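Local coordinates for protein arsenate reductase (ArsC) (Archaeoglobus fulgidus, PDB 1Y1L) that probably reduces arsenate to arsenite for arsenical resistance, using a fold of the low molecular weight phosphotyrosine protein phosphatase family, at residues Met15-Leu19 against Val110-Glu115; Asp41-Leu47 against Asp103-Arg108; Thr92-Ile96 against Arg117-Leu121. All coordinates share one frame. Numbering follows the deposited sequence.

Contact 1. Residues Met15-Leu19 against Val110-Glu115; sequences MAEAL and VLAEIE
Buried helix pairs show how apolar side chains set a packing distance. Two alpha-helical segments, M15-L19 and V110-E115, have their axes 9.5 Å apart at closest approach and their N-to-C directions at 52° (signed crossing angle -52°). Nearest CA pairs set the register: M15 with L111 at 6.7 Å, A16 with I114 at 5.9 Å, L19 with E115 at 6.5 Å. At the middle position A16, with only a methyl side chain, leaves room for I114 (m, t), whose CG2 lies 3.4 Å from A16 CA and 3.5 Å from A16 CB. In the low molecular weight phosphatase fold, helix 12-21 follows the first strand and helix 106-121 is the last helix. Apolar contacts do nearly all the work. M15 (m, t) brings CE to 3.7 Å from L111 CD1 and CB to 3.8 Å from I114 CD1. L19, also m, t, sets CD1 3.6 Å from L111 CD1, L111 being t, p. L19 CD2 lies 3.9 Å from E115 OE2, an oxygen salt-bridged to R51.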
loop_
_atom_site.group_PDB
_atom_site.type_symbol
_atom_site.label_atom_id
_atom_site.label_comp_id
_atom_site.label_asym_id
_atom_site.label_seq_id
_atom_site.Cartn_x
_atom_site.Cartn_y
_atom_site.Cartn_z
ATOM N N MET A 15 -17.320 -17.770 4.551
ATOM C CA MET A 15 -18.700 -17.328 4.660
ATOM C C MET A 15 -19.081 -16.468 3.472
ATOM O O MET A 15 -20.077 -16.742 2.802
ATOM C CB MET A 15 -18.946 -16.544 5.959
ATOM C CG MET A 15 -18.936 -17.385 7.236
ATOM S SD MET A 15 -19.145 -16.400 8.751
ATOM C CE MET A 15 -20.092 -17.495 9.780
ATOM N N ALA A 16 -18.305 -15.412 3.232
ATOM C CA ALA A 16 -18.575 -14.494 2.130
ATOM C C ALA A 16 -18.731 -15.228 0.796
ATOM O O ALA A 16 -19.628 -14.904 0.006
ATOM C CB ALA A 16 -17.492 -13.453 2.045
ATOM N N GLU A 17 -17.857 -16.206 0.556
ATOM C CA GLU A 17 -17.906 -16.991 -0.667
ATOM C C GLU A 17 -19.281 -17.617 -0.859
ATOM O O GLU A 17 -19.990 -17.298 -1.810
ATOM C CB GLU A 17 -16.830 -18.073 -0.644
ATOM C CG GLU A 17 -16.938 -19.077 -1.756
ATOM C CD GLU A 17 -15.803 -20.099 -1.745
ATOM O OE1 GLU A 17 -15.511 -20.685 -2.818
ATOM O OE2 GLU A 17 -15.199 -20.329 -0.667
ATOM N N ALA A 18 -19.656 -18.488 0.076
ATOM C CA ALA A 18 -20.930 -19.205 0.052
ATOM C C ALA A 18 -22.149 -18.295 -0.074
ATOM O O ALA A 18 -23.101 -18.624 -0.787
ATOM C CB ALA A 18 -21.051 -20.086 1.283
ATOM N N LEU A 19 -22.146 -17.185 0.652
ATOM C CA LEU A 19 -23.250 -16.241 0.595
ATOM C C LEU A 19 -23.314 -15.526 -0.754
ATOM O O LEU A 19 -24.399 -15.239 -1.285
ATOM C CB LEU A 19 -23.098 -15.226 1.711
ATOM C CG LEU A 19 -23.368 -15.848 3.065
ATOM C CD1 LEU A 19 -22.817 -14.946 4.120
ATOM C CD2 LEU A 19 -24.859 -16.045 3.261
ATOM N N VAL A 110 -21.105 -12.054 12.831
ATOM C CA VAL A 110 -20.117 -11.903 11.766
ATOM C C VAL A 110 -20.736 -12.342 10.450
ATOM O O VAL A 110 -20.503 -11.731 9.414
ATOM C CB VAL A 110 -18.865 -12.752 12.044
ATOM C CG1 VAL A 110 -17.994 -12.853 10.810
ATOM C CG2 VAL A 110 -18.088 -12.148 13.190
ATOM N N LEU A 111 -21.524 -13.405 10.499
ATOM C CA LEU A 111 -22.176 -13.922 9.309
ATOM C C LEU A 111 -23.096 -12.878 8.702
ATOM O O LEU A 111 -23.122 -12.700 7.485
ATOM C CB LEU A 111 -22.995 -15.165 9.654
ATOM C CG LEU A 111 -23.745 -15.792 8.484
ATOM C CD1 LEU A 111 -22.732 -16.275 7.479
ATOM C CD2 LEU A 111 -24.608 -16.949 8.948
ATOM N N ALA A 112 -23.882 -12.226 9.555
ATOM C CA ALA A 112 -24.826 -11.222 9.112
ATOM C C ALA A 112 -24.154 -10.048 8.440
ATOM O O ALA A 112 -24.629 -9.600 7.401
ATOM C CB ALA A 112 -25.671 -10.745 10.259
ATOM N N GLU A 113 -23.085 -9.519 9.040
ATOM C CA GLU A 113 -22.373 -8.380 8.460
ATOM C C GLU A 113 -21.857 -8.721 7.093
ATOM O O GLU A 113 -21.970 -7.933 6.167
ATOM C CB GLU A 113 -21.205 -7.957 9.327
ATOM C CG GLU A 113 -21.599 -7.079 10.487
ATOM C CD GLU A 113 -20.431 -6.266 11.007
ATOM O OE1 GLU A 113 -19.875 -5.460 10.223
ATOM O OE2 GLU A 113 -20.073 -6.432 12.197
ATOM N N ILE A 114 -21.222 -9.877 6.992
ATOM C CA ILE A 114 -20.706 -10.345 5.721
ATOM C C ILE A 114 -21.847 -10.413 4.702
ATOM O O ILE A 114 -21.667 -10.078 3.540
ATOM C CB ILE A 114 -20.087 -11.734 5.881
ATOM C CG1 ILE A 114 -18.895 -11.666 6.833
ATOM C CG2 ILE A 114 -19.651 -12.275 4.533
ATOM C CD1 ILE A 114 -18.162 -12.982 6.967
ATOM N N GLU A 115 -23.019 -10.840 5.167
ATOM C CA GLU A 115 -24.211 -10.976 4.338
ATOM C C GLU A 115 -24.728 -9.630 3.872
ATOM O O GLU A 115 -25.143 -9.488 2.733
ATOM C CB GLU A 115 -25.311 -11.724 5.102
ATOM C CG GLU A 115 -26.479 -12.175 4.227
ATOM C CD GLU A 115 -27.472 -13.065 4.955
ATOM O OE1 GLU A 115 -27.759 -12.795 6.136
ATOM O OE2 GLU A 115 -27.976 -14.032 4.346
#

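Contact 2. Residues Asp41-Leu47 against Asp103-Arg108; sequences DETVKRL and DEGTYR
A partly buried contact of mixed polar and apolar character joins one side of helix 42-49, from its N-cap D41 to L47, to the loop and first turn of helix 106-121 in the low molecular weight phosphatase fold. It illustrates how one carboxylate can cap a helix and tie it to the next: D41 OD1 accepts from T43 N at 2.8 Å, D41 OD2 from Y107 OH at 2.6 Å. D103 and E104 have positive phi, near 40°, and Y107 has chi1 near -93°. T43 (chi1 m) lays CG2 over the Y107 ring face, 3.7 Å from the centroid in a CH-pi contact, and its OG1 lies 2.8 Å from D103 OD1. V44 CG2 meets the ring edge, 3.8 Å from Y107 CE2; L47 CD2 is 3.5 Å from Y107 CB. T43 CA faces D103 CA at 7.2 Å, L47 CA faces R108 CA at 7.3 Å. Toward the surface E50 forms a salt bridge to R108; L47 CD1 sits over one face of the R108 guanidinium, whose NH1 is 3.2 Å from R46 NH1.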
loop_
_atom_site.group_PDB
_atom_site.type_symbol
_atom_site.label_atom_id
_atom_site.label_comp_id
_atom_site.label_asym_id
_atom_site.label_seq_id
_atom_site.Cartn_x
_atom_site.Cartn_y
_atom_site.Cartn_z
ATOM N N ASP A 41 -13.603 -23.775 9.802
ATOM C CA ASP A 41 -14.303 -23.654 11.072
ATOM C C ASP A 41 -15.559 -24.486 11.124
ATOM O O ASP A 41 -16.349 -24.504 10.177
ATOM C CB ASP A 41 -14.638 -22.186 11.414
ATOM C CG ASP A 41 -14.656 -22.021 12.916
ATOM O OD1 ASP A 41 -15.592 -22.516 13.570
ATOM O OD2 ASP A 41 -13.717 -21.398 13.443
ATOM N N GLU A 42 -15.725 -25.176 12.248
ATOM C CA GLU A 42 -16.881 -26.027 12.467
ATOM C C GLU A 42 -18.121 -25.189 12.775
ATOM O O GLU A 42 -19.241 -25.597 12.461
ATOM C CB GLU A 42 -16.594 -27.021 13.590
ATOM C CG GLU A 42 -15.332 -27.860 13.363
ATOM C CD GLU A 42 -15.362 -28.683 12.067
ATOM O OE1 GLU A 42 -16.414 -29.288 11.753
ATOM O OE2 GLU A 42 -14.324 -28.737 11.368
ATOM N N THR A 43 -17.923 -24.023 13.386
ATOM C CA THR A 43 -19.041 -23.144 13.703
ATOM C C THR A 43 -19.633 -22.624 12.415
ATOM O O THR A 43 -20.855 -22.468 12.285
ATOM C CB THR A 43 -18.589 -21.942 14.497
ATOM O OG1 THR A 43 -17.822 -22.392 15.616
ATOM C CG2 THR A 43 -19.791 -21.150 14.991
ATOM N N VAL A 44 -18.736 -22.328 11.478
ATOM C CA VAL A 44 -19.105 -21.802 10.172
ATOM C C VAL A 44 -19.864 -22.797 9.319
ATOM O O VAL A 44 -20.927 -22.473 8.786
ATOM C CB VAL A 44 -17.872 -21.336 9.384
ATOM C CG1 VAL A 44 -18.294 -20.828 8.013
ATOM C CG2 VAL A 44 -17.169 -20.234 10.141
ATOM N N LYS A 45 -19.291 -23.982 9.146
ATOM C CA LYS A 45 -19.945 -24.990 8.332
ATOM C C LYS A 45 -21.297 -25.365 8.904
ATOM O O LYS A 45 -22.198 -25.762 8.164
ATOM C CB LYS A 45 -19.056 -26.220 8.139
ATOM C CG LYS A 45 -18.612 -26.894 9.391
ATOM C CD LYS A 45 -17.816 -28.145 9.069
ATOM C CE LYS A 45 -16.499 -27.813 8.406
ATOM N NZ LYS A 45 -15.646 -29.022 8.255
ATOM N N ARG A 46 -21.422 -25.246 10.226
ATOM C CA ARG A 46 -22.661 -25.548 10.924
ATOM C C ARG A 46 -23.618 -24.429 10.587
ATOM O O ARG A 46 -24.740 -24.666 10.157
ATOM C CB ARG A 46 -22.437 -25.585 12.441
ATOM C CG ARG A 46 -23.733 -25.591 13.266
ATOM C CD ARG A 46 -23.496 -25.062 14.668
ATOM N NE ARG A 46 -24.736 -24.645 15.330
ATOM C CZ ARG A 46 -24.826 -23.638 16.203
ATOM N NH1 ARG A 46 -25.996 -23.339 16.754
ATOM N NH2 ARG A 46 -23.756 -22.916 16.526
ATOM N N LEU A 47 -23.159 -23.207 10.806
ATOM C CA LEU A 47 -23.953 -22.018 10.537
ATOM C C LEU A 47 -24.431 -21.900 9.082
ATOM O O LEU A 47 -25.528 -21.398 8.813
ATOM C CB LEU A 47 -23.154 -20.778 10.952
ATOM C CG LEU A 47 -23.464 -20.150 12.318
ATOM C CD1 LEU A 47 -23.786 -21.194 13.341
ATOM C CD2 LEU A 47 -22.283 -19.307 12.754
ATOM N N ASP A 103 -16.441 -17.728 19.386
ATOM C CA ASP A 103 -17.522 -18.679 19.178
ATOM C C ASP A 103 -18.917 -18.099 19.454
ATOM O O ASP A 103 -19.311 -17.120 18.821
ATOM C CB ASP A 103 -17.268 -19.973 19.953
ATOM C CG ASP A 103 -17.526 -21.228 19.103
ATOM O OD1 ASP A 103 -18.273 -21.131 18.093
ATOM O OD2 ASP A 103 -16.979 -22.309 19.443
ATOM N N GLU A 104 -19.663 -18.700 20.378
ATOM C CA GLU A 104 -21.009 -18.239 20.733
ATOM C C GLU A 104 -21.857 -17.715 19.550
ATOM O O GLU A 104 -21.937 -18.346 18.486
ATOM C CB GLU A 104 -20.927 -17.181 21.839
ATOM C CG GLU A 104 -20.190 -15.938 21.422
ATOM C CD GLU A 104 -20.273 -14.854 22.451
ATOM O OE1 GLU A 104 -19.252 -14.625 23.137
ATOM O OE2 GLU A 104 -21.353 -14.228 22.573
ATOM N N GLY A 105 -22.543 -16.597 19.776
ATOM C CA GLY A 105 -23.366 -16.004 18.740
ATOM C C GLY A 105 -22.592 -15.008 17.899
ATOM O O GLY A 105 -23.090 -14.561 16.868
ATOM N N THR A 106 -21.397 -14.629 18.359
ATOM C CA THR A 106 -20.534 -13.685 17.645
ATOM C C THR A 106 -20.349 -14.112 16.198
ATOM O O THR A 106 -20.279 -13.272 15.304
ATOM C CB THR A 106 -19.160 -13.550 18.343
ATOM O OG1 THR A 106 -19.309 -12.753 19.525
ATOM C CG2 THR A 106 -18.135 -12.892 17.437
ATOM N N TYR A 107 -20.250 -15.417 15.975
ATOM C CA TYR A 107 -20.106 -15.947 14.637
ATOM C C TYR A 107 -21.304 -15.564 13.775
ATOM O O TYR A 107 -21.151 -15.177 12.623
ATOM C CB TYR A 107 -19.997 -17.451 14.691
ATOM C CG TYR A 107 -18.591 -17.939 14.746
ATOM C CD1 TYR A 107 -17.820 -17.784 15.886
ATOM C CD2 TYR A 107 -18.036 -18.592 13.663
ATOM C CE1 TYR A 107 -16.534 -18.272 15.941
ATOM C CE2 TYR A 107 -16.748 -19.084 13.709
ATOM C CZ TYR A 107 -16.005 -18.924 14.844
ATOM O OH TYR A 107 -14.731 -19.420 14.855
ATOM N N ARG A 108 -22.505 -15.730 14.316
ATOM C CA ARG A 108 -23.711 -15.381 13.585
ATOM C C ARG A 108 -23.706 -13.896 13.257
ATOM O O ARG A 108 -24.108 -13.497 12.165
ATOM C CB ARG A 108 -24.961 -15.753 14.391
ATOM C CG ARG A 108 -25.319 -17.248 14.344
ATOM C CD ARG A 108 -26.703 -17.524 14.939
ATOM N NE ARG A 108 -27.206 -18.856 14.606
ATOM C CZ ARG A 108 -26.939 -19.962 15.301
ATOM N NH1 ARG A 108 -27.449 -21.120 14.916
ATOM N NH2 ARG A 108 -26.168 -19.921 16.384
#

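Contact 3. Residues Thr92-Ile96 against Arg117-Leu121; sequences TRWHI and RVKKL. With CD (cadmium ion), chain H.
Strand 91-95, outermost on its side of the parallel sheet within this chain, is covered here by the last turns of helix 106-121, while its other face reaches a metal site at a subunit boundary. Extended T92-H95 and helical R117-L121 run nearly antiparallel, at 154°, with axes 12.2 Å apart at closest approach; the nearest CA pair is W94 with R117, at 8.6 Å. W94 (chi1 m, chi2 near 0°) fills that gap, an example of a guanidinium stacked on indole. The R117 group lies flat on the ring, centres 4.2 Å apart and planes at 25°, an off-centre cation-pi stack with R117 CZ 4.2 Å from the centroid of the W94 five-membered ring. R117 CB adds a CH-pi contact, 4.0 Å from the six-membered ring centroid of W94. At the indole edge L121 CD2 lies 3.5 Å from W94 CZ2. V118 CG2 is 4.2 Å from W94 CH2. H95 NE2 binds cadmium at 2.4 Å, with D88 of the second subunit as another ligand, and H95 ND1 is hydrogen-bonded to the backbone oxygen of E78. W94 and I96 point to the helix, R93 and H95 away: the two-sided pattern of a strand in the three-layer alpha/beta/alpha fold of this family.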
loop_
_atom_site.group_PDB
_atom_site.type_symbol
_atom_site.label_atom_id
_atom_site.label_comp_id
_atom_site.label_asym_id
_atom_site.label_seq_id
_atom_site.Cartn_x
_atom_site.Cartn_y
_atom_site.Cartn_z
ATOM N N THR A 92 -10.747 -4.447 -2.738
ATOM C CA THR A 92 -11.371 -3.650 -1.680
ATOM C C THR A 92 -10.935 -4.167 -0.303
ATOM O O THR A 92 -10.191 -5.152 -0.199
ATOM C CB THR A 92 -12.907 -3.715 -1.737
ATOM O OG1 THR A 92 -13.353 -3.716 -3.097
ATOM C CG2 THR A 92 -13.508 -2.508 -1.051
ATOM N N ARG A 93 -11.408 -3.511 0.753
ATOM C CA ARG A 93 -11.065 -3.902 2.116
ATOM C C ARG A 93 -12.271 -3.868 3.041
ATOM O O ARG A 93 -12.942 -2.844 3.157
ATOM C CB ARG A 93 -9.984 -2.977 2.655
ATOM C CG ARG A 93 -8.699 -3.025 1.850
ATOM C CD ARG A 93 -7.693 -2.015 2.352
ATOM N NE ARG A 93 -6.416 -2.105 1.647
ATOM C CZ ARG A 93 -5.645 -1.057 1.355
ATOM N NH1 ARG A 93 -4.497 -1.246 0.710
ATOM N NH2 ARG A 93 -6.018 0.178 1.692
ATOM N N TRP A 94 -12.565 -4.997 3.678
ATOM C CA TRP A 94 -13.690 -5.060 4.596
ATOM C C TRP A 94 -13.179 -5.297 5.992
ATOM O O TRP A 94 -12.556 -6.318 6.255
ATOM C CB TRP A 94 -14.625 -6.205 4.238
ATOM C CG TRP A 94 -15.361 -6.012 2.978
ATOM C CD1 TRP A 94 -15.303 -4.937 2.147
ATOM C CD2 TRP A 94 -16.253 -6.949 2.366
ATOM N NE1 TRP A 94 -16.093 -5.150 1.049
ATOM C CE2 TRP A 94 -16.685 -6.381 1.156
ATOM C CE3 TRP A 94 -16.722 -8.219 2.724
ATOM C CZ2 TRP A 94 -17.558 -7.034 0.298
ATOM C CZ3 TRP A 94 -17.585 -8.867 1.876
ATOM C CH2 TRP A 94 -17.996 -8.275 0.674
ATOM N N HIS A 95 -13.420 -4.349 6.882
ATOM C CA HIS A 95 -12.994 -4.519 8.261
ATOM C C HIS A 95 -14.091 -5.307 8.982
ATOM O O HIS A 95 -15.170 -4.785 9.274
ATOM C CB HIS A 95 -12.753 -3.156 8.900
ATOM C CG HIS A 95 -11.714 -2.342 8.190
ATOM N ND1 HIS A 95 -10.375 -2.673 8.193
ATOM C CD2 HIS A 95 -11.817 -1.210 7.455
ATOM C CE1 HIS A 95 -9.697 -1.779 7.496
ATOM N NE2 HIS A 95 -10.549 -0.879 7.037
ATOM N N ILE A 96 -13.828 -6.591 9.194
ATOM C CA ILE A 96 -14.781 -7.480 9.835
ATOM C C ILE A 96 -14.192 -8.184 11.053
ATOM O O ILE A 96 -13.118 -8.795 10.990
ATOM C CB ILE A 96 -15.284 -8.534 8.834
ATOM C CG1 ILE A 96 -15.960 -7.839 7.648
ATOM C CG2 ILE A 96 -16.249 -9.485 9.508
ATOM C CD1 ILE A 96 -16.414 -8.772 6.555
ATOM N N ARG A 117 -23.002 -7.048 3.561
ATOM C CA ARG A 117 -21.985 -6.543 2.659
ATOM C C ARG A 117 -21.986 -7.270 1.330
ATOM O O ARG A 117 -21.802 -6.640 0.292
ATOM C CB ARG A 117 -20.599 -6.585 3.317
ATOM C CG ARG A 117 -20.491 -5.647 4.519
ATOM C CD ARG A 117 -19.129 -5.653 5.189
ATOM N NE ARG A 117 -18.232 -4.632 4.648
ATOM C CZ ARG A 117 -17.356 -3.938 5.375
ATOM N NH1 ARG A 117 -16.580 -3.038 4.789
ATOM N NH2 ARG A 117 -17.257 -4.130 6.687
ATOM N N VAL A 118 -22.160 -8.587 1.347
ATOM C CA VAL A 118 -22.183 -9.341 0.100
ATOM C C VAL A 118 -23.409 -8.935 -0.708
ATOM O O VAL A 118 -23.315 -8.695 -1.903
ATOM C CB VAL A 118 -22.181 -10.865 0.339
ATOM C CG1 VAL A 118 -22.432 -11.602 -0.960
ATOM C CG2 VAL A 118 -20.837 -11.304 0.901
ATOM N N LYS A 119 -24.552 -8.858 -0.038
ATOM C CA LYS A 119 -25.818 -8.467 -0.653
ATOM C C LYS A 119 -25.638 -7.142 -1.376
ATOM O O LYS A 119 -26.000 -7.005 -2.544
ATOM C CB LYS A 119 -26.884 -8.336 0.439
ATOM C CG LYS A 119 -28.255 -7.867 -0.000
ATOM C CD LYS A 119 -29.232 -8.029 1.153
ATOM C CE LYS A 119 -30.592 -7.441 0.835
ATOM N NZ LYS A 119 -30.539 -5.952 0.702
ATOM N N LYS A 120 -25.089 -6.171 -0.658
ATOM C CA LYS A 120 -24.832 -4.848 -1.200
ATOM C C LYS A 120 -23.848 -4.942 -2.387
ATOM O O LYS A 120 -24.107 -4.398 -3.468
ATOM C CB LYS A 120 -24.267 -3.966 -0.083
ATOM C CG LYS A 120 -24.047 -2.523 -0.462
ATOM C CD LYS A 120 -23.329 -1.761 0.648
ATOM C CE LYS A 120 -22.848 -0.395 0.155
ATOM N NZ LYS A 120 -22.075 0.350 1.186
ATOM N N LEU A 121 -22.738 -5.653 -2.180
ATOM C CA LEU A 121 -21.704 -5.842 -3.203
ATOM C C LEU A 121 -22.223 -6.501 -4.466
ATOM O O LEU A 121 -21.724 -6.231 -5.550
ATOM C CB LEU A 121 -20.543 -6.688 -2.657
ATOM C CG LEU A 121 -19.455 -7.119 -3.654
ATOM C CD1 LEU A 121 -18.764 -5.893 -4.243
ATOM C CD2 LEU A 121 -18.442 -8.035 -2.991
HETATM CD CD CD H . -8.643 0.536 6.768
#

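Overall arrangement
Helix 106-121 serves all three contacts, and its partners change along its length: helix 42-49 at its start, helix 12-21 in the middle and strand 91-95 at its end. Chemistry follows burial. Contact 1, nearest the chain centre, is almost wholly apolar, whereas contacts 2 and 3 are partly buried and combine aromatic packing with polar or charged groups: a tyrosine tied to a helix cap in one, an arginine stacked on tryptophan in the other. Contact 1 bridges these two, which do not touch each other: M15 CG packs 3.6 Å from V44 CG1, and I114 CG1 lies 3.8 Å from I96 CD1. Contact 3 alone involves the second subunit.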